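Local coordinates for FLAP endonuclease-1 protein (PDB 1A76) that cleaves 5'-flaps from branched DNA during replication and repair, acting as a magnesium-dependent, structure-specific endonuclease and 5'-3' exonuclease, at residues G60-T65 and K302-K307; D213-A218 and R263-P268. All coordinates share one frame; numbering follows the deposited sequence.

Contact 1. Residues G60-T65 and K302-K307; sequences GVFYKT and KKHVDK
Helix 56-70 of the N-domain packs against the C-terminal helix 298-315, with F62 and Y63 facing H304 and V305. The two segments run with their axes 11.0 Å apart at closest approach and cross at 54°, so long aromatic side chains bridge the gap. Y63 directs the CD1-CE1 edge of its ring at one face of the H304 imidazole in a T-shaped pair; the centroids are 4.9 Å apart and the planes stand at 88°. The NZ of K307 lies above the centre of the opposite face, leaving the imidazole between the phenol edge and the lysine end. F62 has CG anti to its backbone N (chi1 -175°), which carries the ring across to the other helix, where CE2 lies 3.6 Å from H304 CB. At the ring edge, CZ of F62 meets CG1 of V305, also at 3.6 Å. The two aromatics support each other as well, F62 CD2 sitting over the centre of a Y63 face. A serine in place of H304 would probably leave the Y63 edge without the flat face it abuts, opening a gap between Y63 and K307. I286 of helix 283-292 touches both F62 and V305, L290 of that helix and M142 of helix 129-142 also reach F62, and V61 turns to C135, L138 and L139 of helix 129-142.

Contact 2. Residues D213-A218 and R263-P268; sequences DLIDIA and RIFKEP
I215 on helix 211-221 reaches F265 and K266 in the last turn of helix 258-266. Helix 211-221 leads through a glycine-rich turn into helix 235-244, consistent with the helix-3-turn-helix region of the FEN1 family, and the contact brings the later helix against it. The CB of I215 points at the opposite segment and divides its branches between the two partners. CG2 comes up obliquely to the F265 ring, 4.2 Å from CD2. On the other branch, CG1 stands 4.5 Å from F265 CB and acts mainly as a spacer. The extended second torsion (chi2 165°) then carries the tip, CD1, outward to lie 4.1 Å from F265 CB and 3.5 Å from K266 CD, the latter tighter than usual for two carbons. The bend at chi2 of K266 brings CD against the isoleucine tip, and further bends at chi3 and chi4 direct the amine; its NZ forms a salt bridge with D212, on the same helix as I215. The two segments thus meet through aliphatic packing alone, with the D212 ion pair beside them at the exposed rim, while F265 lies deeper. Its side chain is about 6 Å from those of the metal ligand E154 and the predicted ligand D175, and about 7 Å from a bound manganese ion, which places the contact at the edge of the metal centre. Its ring also meets that of Y179. Within its own segment, the ring is backed by I264, whose CG2 sits 4.2 Å above the plane, over the centre of one face.

In the fold
From the N terminus the chain first supplies residues 60-65, on a helix between the sheet strands 23-27 and 74-79. It then builds the remaining strands of the mixed sheet before reaching 213-218 in the I-domain. Contact 2 closes first, 45 residues further on, around an excursion of helices and loops, with no strand. Contact 1 closes last, when helix 298-315 comes back to the N-domain, 237 residues beyond the end of 60-65, so the smaller loop lies within the larger one. The two contacts sit on opposite sides of the chain's centre, their centres 37 Å apart: contact 2 joins helices beside the metal centre, whereas contact 1 ties the C-terminal helix to the N-domain away from it.

Contact 1. Residues G60-T65 and K302-K307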
ATOM      1  N   GLY A  60      11.240   8.209  -5.223  1.00 12.58           N
ATOM      2  CA  GLY A  60      10.192   7.478  -5.911  1.00  9.61           C
ATOM      3  C   GLY A  60       8.894   8.268  -5.991  1.00  9.25           C
ATOM      4  O   GLY A  60       8.220   8.263  -7.019  1.00 10.19           O
ATOM      5  N   VAL A  61       8.537   8.951  -4.909  1.00  9.09           N
ATOM      6  CA  VAL A  61       7.312   9.737  -4.875  1.00 11.44           C
ATOM      7  C   VAL A  61       7.306  10.788  -5.992  1.00 13.90           C
ATOM      8  O   VAL A  61       6.339  10.923  -6.753  1.00 13.88           O
ATOM      9  CB  VAL A  61       7.170  10.443  -3.500  1.00 11.46           C
ATOM     10  CG1 VAL A  61       6.039  11.460  -3.531  1.00 12.83           C
ATOM     11  CG2 VAL A  61       6.924   9.409  -2.426  1.00 15.28           C
ATOM     12  N   PHE A  62       8.403  11.526  -6.085  1.00 14.15           N
ATOM     13  CA  PHE A  62       8.555  12.589  -7.071  1.00 13.19           C
ATOM     14  C   PHE A  62       8.601  12.073  -8.501  1.00 12.63           C
ATOM     15  O   PHE A  62       7.692  12.338  -9.285  1.00 13.46           O
ATOM     16  CB  PHE A  62       9.826  13.387  -6.759  1.00 13.17           C
ATOM     17  CG  PHE A  62      10.023  14.593  -7.636  1.00 12.09           C
ATOM     18  CD1 PHE A  62       9.146  15.675  -7.569  1.00 12.67           C
ATOM     19  CD2 PHE A  62      11.097  14.649  -8.526  1.00 10.28           C
ATOM     20  CE1 PHE A  62       9.330  16.792  -8.371  1.00 12.61           C
ATOM     21  CE2 PHE A  62      11.298  15.766  -9.340  1.00 13.94           C
ATOM     22  CZ  PHE A  62      10.410  16.843  -9.263  1.00 11.20           C
ATOM     23  N   TYR A  63       9.657  11.334  -8.831  1.00 13.37           N
ATOM     24  CA  TYR A  63       9.860  10.798 -10.175  1.00 13.34           C
ATOM     25  C   TYR A  63       8.842   9.775 -10.654  1.00 16.42           C
ATOM     26  O   TYR A  63       8.445   9.806 -11.827  1.00 13.37           O
ATOM     27  CB  TYR A  63      11.272  10.205 -10.300  1.00 14.43           C
ATOM     28  CG  TYR A  63      12.348  11.265 -10.209  1.00 17.65           C
ATOM     29  CD1 TYR A  63      12.496  12.219 -11.218  1.00 16.51           C
ATOM     30  CD2 TYR A  63      13.164  11.363  -9.086  1.00 14.19           C
ATOM     31  CE1 TYR A  63      13.421  13.246 -11.111  1.00 16.79           C
ATOM     32  CE2 TYR A  63      14.099  12.391  -8.967  1.00 18.50           C
ATOM     33  CZ  TYR A  63      14.218  13.328  -9.981  1.00 18.23           C
ATOM     34  OH  TYR A  63      15.101  14.367  -9.857  1.00 16.26           O
ATOM     35  N   LYS A  64       8.427   8.870  -9.767  1.00 16.59           N
ATOM     36  CA  LYS A  64       7.447   7.856 -10.140  1.00 17.48           C
ATOM     37  C   LYS A  64       6.109   8.509 -10.442  1.00 14.08           C
ATOM     38  O   LYS A  64       5.459   8.161 -11.419  1.00 13.68           O
ATOM     39  CB  LYS A  64       7.258   6.823  -9.022  1.00 21.08           C
ATOM     40  CG  LYS A  64       7.134   5.390  -9.500  1.00 25.27           C
ATOM     41  CD  LYS A  64       8.387   4.957 -10.255  1.00 25.41           C
ATOM     42  CE  LYS A  64       8.026   4.305 -11.586  1.00 24.75           C
ATOM     43  NZ  LYS A  64       8.929   3.164 -11.926  1.00 30.03           N
ATOM     44  N   THR A  65       5.698   9.455  -9.605  1.00 13.91           N
ATOM     45  CA  THR A  65       4.430  10.143  -9.820  1.00 12.83           C
ATOM     46  C   THR A  65       4.425  10.927 -11.146  1.00 13.53           C
ATOM     47  O   THR A  65       3.424  10.916 -11.872  1.00 11.42           O
ATOM     48  CB  THR A  65       4.101  11.108  -8.647  1.00 14.04           C
ATOM     49  OG1 THR A  65       3.967  10.365  -7.428  1.00 11.11           O
ATOM     50  CG2 THR A  65       2.794  11.852  -8.912  1.00 10.43           C
ATOM     51  N   LYS A 302      14.740  20.637 -11.474  1.00 18.63           N
ATOM     52  CA  LYS A 302      14.207  21.786 -12.199  1.00 18.83           C
ATOM     53  C   LYS A 302      13.443  21.334 -13.439  1.00 19.18           C
ATOM     54  O   LYS A 302      12.297  21.730 -13.674  1.00 18.98           O
ATOM     55  CB  LYS A 302      15.346  22.723 -12.615  1.00 21.03           C
ATOM     56  CG  LYS A 302      14.911  23.883 -13.511  1.00 19.01           C
ATOM     57  CD  LYS A 302      13.994  24.830 -12.752  1.00 22.64           C
ATOM     58  CE  LYS A 302      13.417  25.924 -13.651  1.00 28.06           C
ATOM     59  NZ  LYS A 302      12.019  26.291 -13.235  1.00 30.36           N
ATOM     60  N   LYS A 303      14.085  20.486 -14.230  1.00 20.35           N
ATOM     61  CA  LYS A 303      13.481  19.982 -15.446  1.00 21.17           C
ATOM     62  C   LYS A 303      12.163  19.267 -15.163  1.00 20.55           C
ATOM     63  O   LYS A 303      11.184  19.430 -15.893  1.00 19.42           O
ATOM     64  CB  LYS A 303      14.450  19.028 -16.146  1.00 21.26           C
ATOM     65  CG  LYS A 303      13.951  18.510 -17.476  1.00 24.99           C
ATOM     66  CD  LYS A 303      14.856  17.413 -17.999  1.00 30.02           C
ATOM     67  CE  LYS A 303      15.384  17.759 -19.374  1.00 34.67           C
ATOM     68  NZ  LYS A 303      14.268  17.875 -20.359  1.00 37.69           N
ATOM     69  N   HIS A 304      12.131  18.481 -14.097  1.00 19.87           N
ATOM     70  CA  HIS A 304      10.919  17.753 -13.783  1.00 18.02           C
ATOM     71  C   HIS A 304       9.791  18.573 -13.193  1.00 17.02           C
ATOM     72  O   HIS A 304       8.632  18.315 -13.509  1.00 13.19           O
ATOM     73  CB  HIS A 304      11.247  16.559 -12.894  1.00 18.43           C
ATOM     74  CG  HIS A 304      11.923  15.454 -13.638  1.00 16.92           C
ATOM     75  ND1 HIS A 304      11.228  14.419 -14.226  1.00 21.62           N
ATOM     76  CD2 HIS A 304      13.223  15.263 -13.955  1.00 17.55           C
ATOM     77  CE1 HIS A 304      12.074  13.638 -14.871  1.00 21.56           C
ATOM     78  NE2 HIS A 304      13.290  14.127 -14.722  1.00 19.45           N
ATOM     79  N   VAL A 305      10.106  19.560 -12.352  1.00 15.30           N
ATOM     80  CA  VAL A 305       9.039  20.385 -11.774  1.00 14.68           C
ATOM     81  C   VAL A 305       8.419  21.230 -12.885  1.00 12.43           C
ATOM     82  O   VAL A 305       7.236  21.568 -12.832  1.00 12.28           O
ATOM     83  CB  VAL A 305       9.554  21.313 -10.616  1.00 15.73           C
ATOM     84  CG1 VAL A 305      10.176  20.464  -9.507  1.00 17.61           C
ATOM     85  CG2 VAL A 305      10.571  22.324 -11.140  1.00 17.06           C
ATOM     86  N   ASP A 306       9.217  21.570 -13.894  1.00 12.16           N
ATOM     87  CA  ASP A 306       8.712  22.351 -15.026  1.00 11.22           C
ATOM     88  C   ASP A 306       7.779  21.457 -15.850  1.00 14.27           C
ATOM     89  O   ASP A 306       6.728  21.889 -16.322  1.00 12.13           O
ATOM     90  CB  ASP A 306       9.876  22.853 -15.891  1.00 10.92           C
ATOM     91  CG  ASP A 306      10.590  24.055 -15.270  1.00 10.37           C
ATOM     92  OD1 ASP A 306      10.027  24.676 -14.344  1.00  7.92           O
ATOM     93  OD2 ASP A 306      11.716  24.379 -15.706  1.00 11.98           O
ATOM     94  N   LYS A 307       8.159  20.195 -16.004  1.00 16.59           N
ATOM     95  CA  LYS A 307       7.337  19.251 -16.750  1.00 16.33           C
ATOM     96  C   LYS A 307       6.071  18.937 -15.946  1.00 15.60           C
ATOM     97  O   LYS A 307       4.986  18.817 -16.514  1.00 14.81           O
ATOM     98  CB  LYS A 307       8.109  17.954 -17.012  1.00 18.96           C
ATOM     99  CG  LYS A 307       9.457  18.149 -17.689  1.00 23.77           C
ATOM    100  CD  LYS A 307       9.808  16.952 -18.561  1.00 28.94           C
ATOM    101  CE  LYS A 307      11.180  16.411 -18.209  1.00 27.86           C
ATOM    102  NZ  LYS A 307      11.306  16.240 -16.731  1.00 31.24           N
TER

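Contact 2. Residues D213-A218 and R263-P268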
ATOM      1  N   ASP A 213     -15.087 -16.848  -0.777  1.00  7.85           N
ATOM      2  CA  ASP A 213     -14.259 -18.066  -0.924  1.00  9.28           C
ATOM      3  C   ASP A 213     -12.759 -17.694  -1.035  1.00 10.47           C
ATOM      4  O   ASP A 213     -11.891 -18.357  -0.459  1.00  7.46           O
ATOM      5  CB  ASP A 213     -14.615 -18.821  -2.208  1.00 11.41           C
ATOM      6  CG  ASP A 213     -15.941 -19.564  -2.128  1.00 14.04           C
ATOM      7  OD1 ASP A 213     -16.436 -19.856  -1.018  1.00 16.89           O
ATOM      8  OD2 ASP A 213     -16.480 -19.856  -3.206  1.00 18.16           O
ATOM      9  N   LEU A 214     -12.465 -16.666  -1.827  1.00  8.77           N
ATOM     10  CA  LEU A 214     -11.081 -16.199  -2.008  1.00  6.66           C
ATOM     11  C   LEU A 214     -10.478 -15.763  -0.668  1.00  3.36           C
ATOM     12  O   LEU A 214      -9.311 -16.051  -0.365  1.00  4.23           O
ATOM     13  CB  LEU A 214     -11.038 -15.031  -3.017  1.00  6.50           C
ATOM     14  CG  LEU A 214      -9.657 -14.502  -3.447  1.00  6.54           C
ATOM     15  CD1 LEU A 214      -8.828 -15.638  -4.050  1.00  4.68           C
ATOM     16  CD2 LEU A 214      -9.829 -13.373  -4.469  1.00  4.24           C
ATOM     17  N   ILE A 215     -11.289 -15.075   0.133  1.00  6.72           N
ATOM     18  CA  ILE A 215     -10.877 -14.610   1.456  1.00  8.48           C
ATOM     19  C   ILE A 215     -10.563 -15.832   2.348  1.00 11.39           C
ATOM     20  O   ILE A 215      -9.626 -15.813   3.144  1.00 11.73           O
ATOM     21  CB  ILE A 215     -12.011 -13.751   2.099  1.00  5.28           C
ATOM     22  CG1 ILE A 215     -12.103 -12.402   1.388  1.00  7.53           C
ATOM     23  CG2 ILE A 215     -11.741 -13.500   3.592  1.00  7.93           C
ATOM     24  CD1 ILE A 215     -13.390 -11.638   1.673  1.00  5.38           C
ATOM     25  N   ASP A 216     -11.343 -16.899   2.203  1.00 10.07           N
ATOM     26  CA  ASP A 216     -11.111 -18.102   2.991  1.00  7.18           C
ATOM     27  C   ASP A 216      -9.750 -18.695   2.597  1.00  5.56           C
ATOM     28  O   ASP A 216      -8.948 -19.049   3.461  1.00 10.19           O
ATOM     29  CB  ASP A 216     -12.239 -19.116   2.756  1.00  8.65           C
ATOM     30  CG  ASP A 216     -13.493 -18.808   3.578  1.00 12.01           C
ATOM     31  OD1 ASP A 216     -13.459 -17.900   4.433  1.00 13.68           O
ATOM     32  OD2 ASP A 216     -14.523 -19.483   3.363  1.00 12.71           O
ATOM     33  N   ILE A 217      -9.486 -18.784   1.291  1.00  6.43           N
ATOM     34  CA  ILE A 217      -8.214 -19.303   0.791  1.00 10.29           C
ATOM     35  C   ILE A 217      -7.100 -18.450   1.411  1.00 11.78           C
ATOM     36  O   ILE A 217      -6.102 -18.977   1.903  1.00 11.05           O
ATOM     37  CB  ILE A 217      -8.120 -19.210  -0.761  1.00 10.81           C
ATOM     38  CG1 ILE A 217      -9.076 -20.213  -1.407  1.00 16.94           C
ATOM     39  CG2 ILE A 217      -6.693 -19.506  -1.221  1.00  8.69           C
ATOM     40  CD1 ILE A 217      -9.372 -19.918  -2.864  1.00 16.67           C
ATOM     41  N   ALA A 218      -7.298 -17.133   1.409  1.00 13.80           N
ATOM     42  CA  ALA A 218      -6.331 -16.209   1.984  1.00 12.10           C
ATOM     43  C   ALA A 218      -6.109 -16.499   3.463  1.00 11.24           C
ATOM     44  O   ALA A 218      -4.970 -16.516   3.948  1.00 10.95           O
ATOM     45  CB  ALA A 218      -6.814 -14.772   1.807  1.00 12.34           C
ATOM     46  N   ARG A 263     -14.681  -9.850   8.747  1.00 14.00           N
ATOM     47  CA  ARG A 263     -15.277  -8.526   8.840  1.00 17.99           C
ATOM     48  C   ARG A 263     -14.291  -7.417   8.480  1.00 16.44           C
ATOM     49  O   ARG A 263     -14.695  -6.365   7.996  1.00 13.79           O
ATOM     50  CB  ARG A 263     -15.847  -8.297  10.242  1.00 23.00           C
ATOM     51  CG  ARG A 263     -17.371  -8.354  10.279  1.00 29.55           C
ATOM     52  CD  ARG A 263     -17.928  -8.277  11.702  1.00 37.98           C
ATOM     53  NE  ARG A 263     -17.806  -9.541  12.431  1.00 42.33           N
ATOM     54  CZ  ARG A 263     -18.676 -10.544  12.354  1.00 43.98           C
ATOM     55  NH1 ARG A 263     -19.745 -10.446  11.579  1.00 44.94           N
ATOM     56  NH2 ARG A 263     -18.476 -11.646  13.064  1.00 44.91           N
ATOM     57  N   ILE A 264     -13.001  -7.656   8.712  1.00 16.40           N
ATOM     58  CA  ILE A 264     -11.972  -6.675   8.372  1.00 14.66           C
ATOM     59  C   ILE A 264     -11.966  -6.446   6.856  1.00 16.29           C
ATOM     60  O   ILE A 264     -11.834  -5.315   6.395  1.00 14.72           O
ATOM     61  CB  ILE A 264     -10.551  -7.146   8.806  1.00 12.16           C
ATOM     62  CG1 ILE A 264     -10.204  -6.571  10.186  1.00 10.59           C
ATOM     63  CG2 ILE A 264      -9.501  -6.681   7.777  1.00 13.24           C
ATOM     64  CD1 ILE A 264      -9.530  -7.550  11.114  1.00 14.22           C
ATOM     65  N   PHE A 265     -12.112  -7.525   6.086  1.00 12.41           N
ATOM     66  CA  PHE A 265     -12.108  -7.424   4.628  1.00 12.08           C
ATOM     67  C   PHE A 265     -13.448  -7.008   4.039  1.00 12.58           C
ATOM     68  O   PHE A 265     -13.490  -6.282   3.054  1.00 12.06           O
ATOM     69  CB  PHE A 265     -11.683  -8.762   3.998  1.00  8.98           C
ATOM     70  CG  PHE A 265     -10.250  -9.110   4.255  1.00 12.77           C
ATOM     71  CD1 PHE A 265      -9.222  -8.438   3.582  1.00  5.76           C
ATOM     72  CD2 PHE A 265      -9.920 -10.050   5.225  1.00 11.22           C
ATOM     73  CE1 PHE A 265      -7.886  -8.693   3.881  1.00  6.25           C
ATOM     74  CE2 PHE A 265      -8.587 -10.312   5.531  1.00 10.01           C
ATOM     75  CZ  PHE A 265      -7.556  -9.621   4.851  1.00  6.97           C
ATOM     76  N   LYS A 266     -14.535  -7.477   4.643  1.00 12.82           N
ATOM     77  CA  LYS A 266     -15.870  -7.173   4.151  1.00 12.94           C
ATOM     78  C   LYS A 266     -16.434  -5.846   4.645  1.00 14.35           C
ATOM     79  O   LYS A 266     -17.211  -5.211   3.940  1.00 13.69           O
ATOM     80  CB  LYS A 266     -16.841  -8.303   4.533  1.00 14.73           C
ATOM     81  CG  LYS A 266     -16.458  -9.707   4.018  1.00 11.30           C
ATOM     82  CD  LYS A 266     -16.146  -9.711   2.520  1.00 12.44           C
ATOM     83  CE  LYS A 266     -17.389  -9.490   1.651  1.00 10.11           C
ATOM     84  NZ  LYS A 266     -18.552 -10.377   1.975  1.00 14.13           N
ATOM     85  N   GLU A 267     -16.034  -5.429   5.844  1.00 14.94           N
ATOM     86  CA  GLU A 267     -16.532  -4.198   6.466  1.00 19.85           C
ATOM     87  C   GLU A 267     -15.433  -3.276   6.952  1.00 17.69           C
ATOM     88  O   GLU A 267     -15.380  -2.943   8.137  1.00 16.35           O
ATOM     89  CB  GLU A 267     -17.395  -4.537   7.684  1.00 23.67           C
ATOM     90  CG  GLU A 267     -18.860  -4.385   7.449  1.00 30.30           C
ATOM     91  CD  GLU A 267     -19.474  -5.676   7.002  1.00 34.20           C
ATOM     92  OE1 GLU A 267     -19.677  -6.559   7.871  1.00 39.76           O
ATOM     93  OE2 GLU A 267     -19.746  -5.799   5.786  1.00 36.78           O
ATOM     94  N   PRO A 268     -14.536  -2.848   6.062  1.00 17.50           N
ATOM     95  CA  PRO A 268     -13.490  -1.961   6.571  1.00 18.35           C
ATOM     96  C   PRO A 268     -13.977  -0.525   6.774  1.00 17.84           C
ATOM     97  O   PRO A 268     -14.987  -0.113   6.202  1.00 15.73           O
ATOM     98  CB  PRO A 268     -12.416  -2.048   5.499  1.00 16.64           C
ATOM     99  CG  PRO A 268     -13.200  -2.281   4.234  1.00 19.38           C
ATOM    100  CD  PRO A 268     -14.380  -3.127   4.621  1.00 18.20           C
TER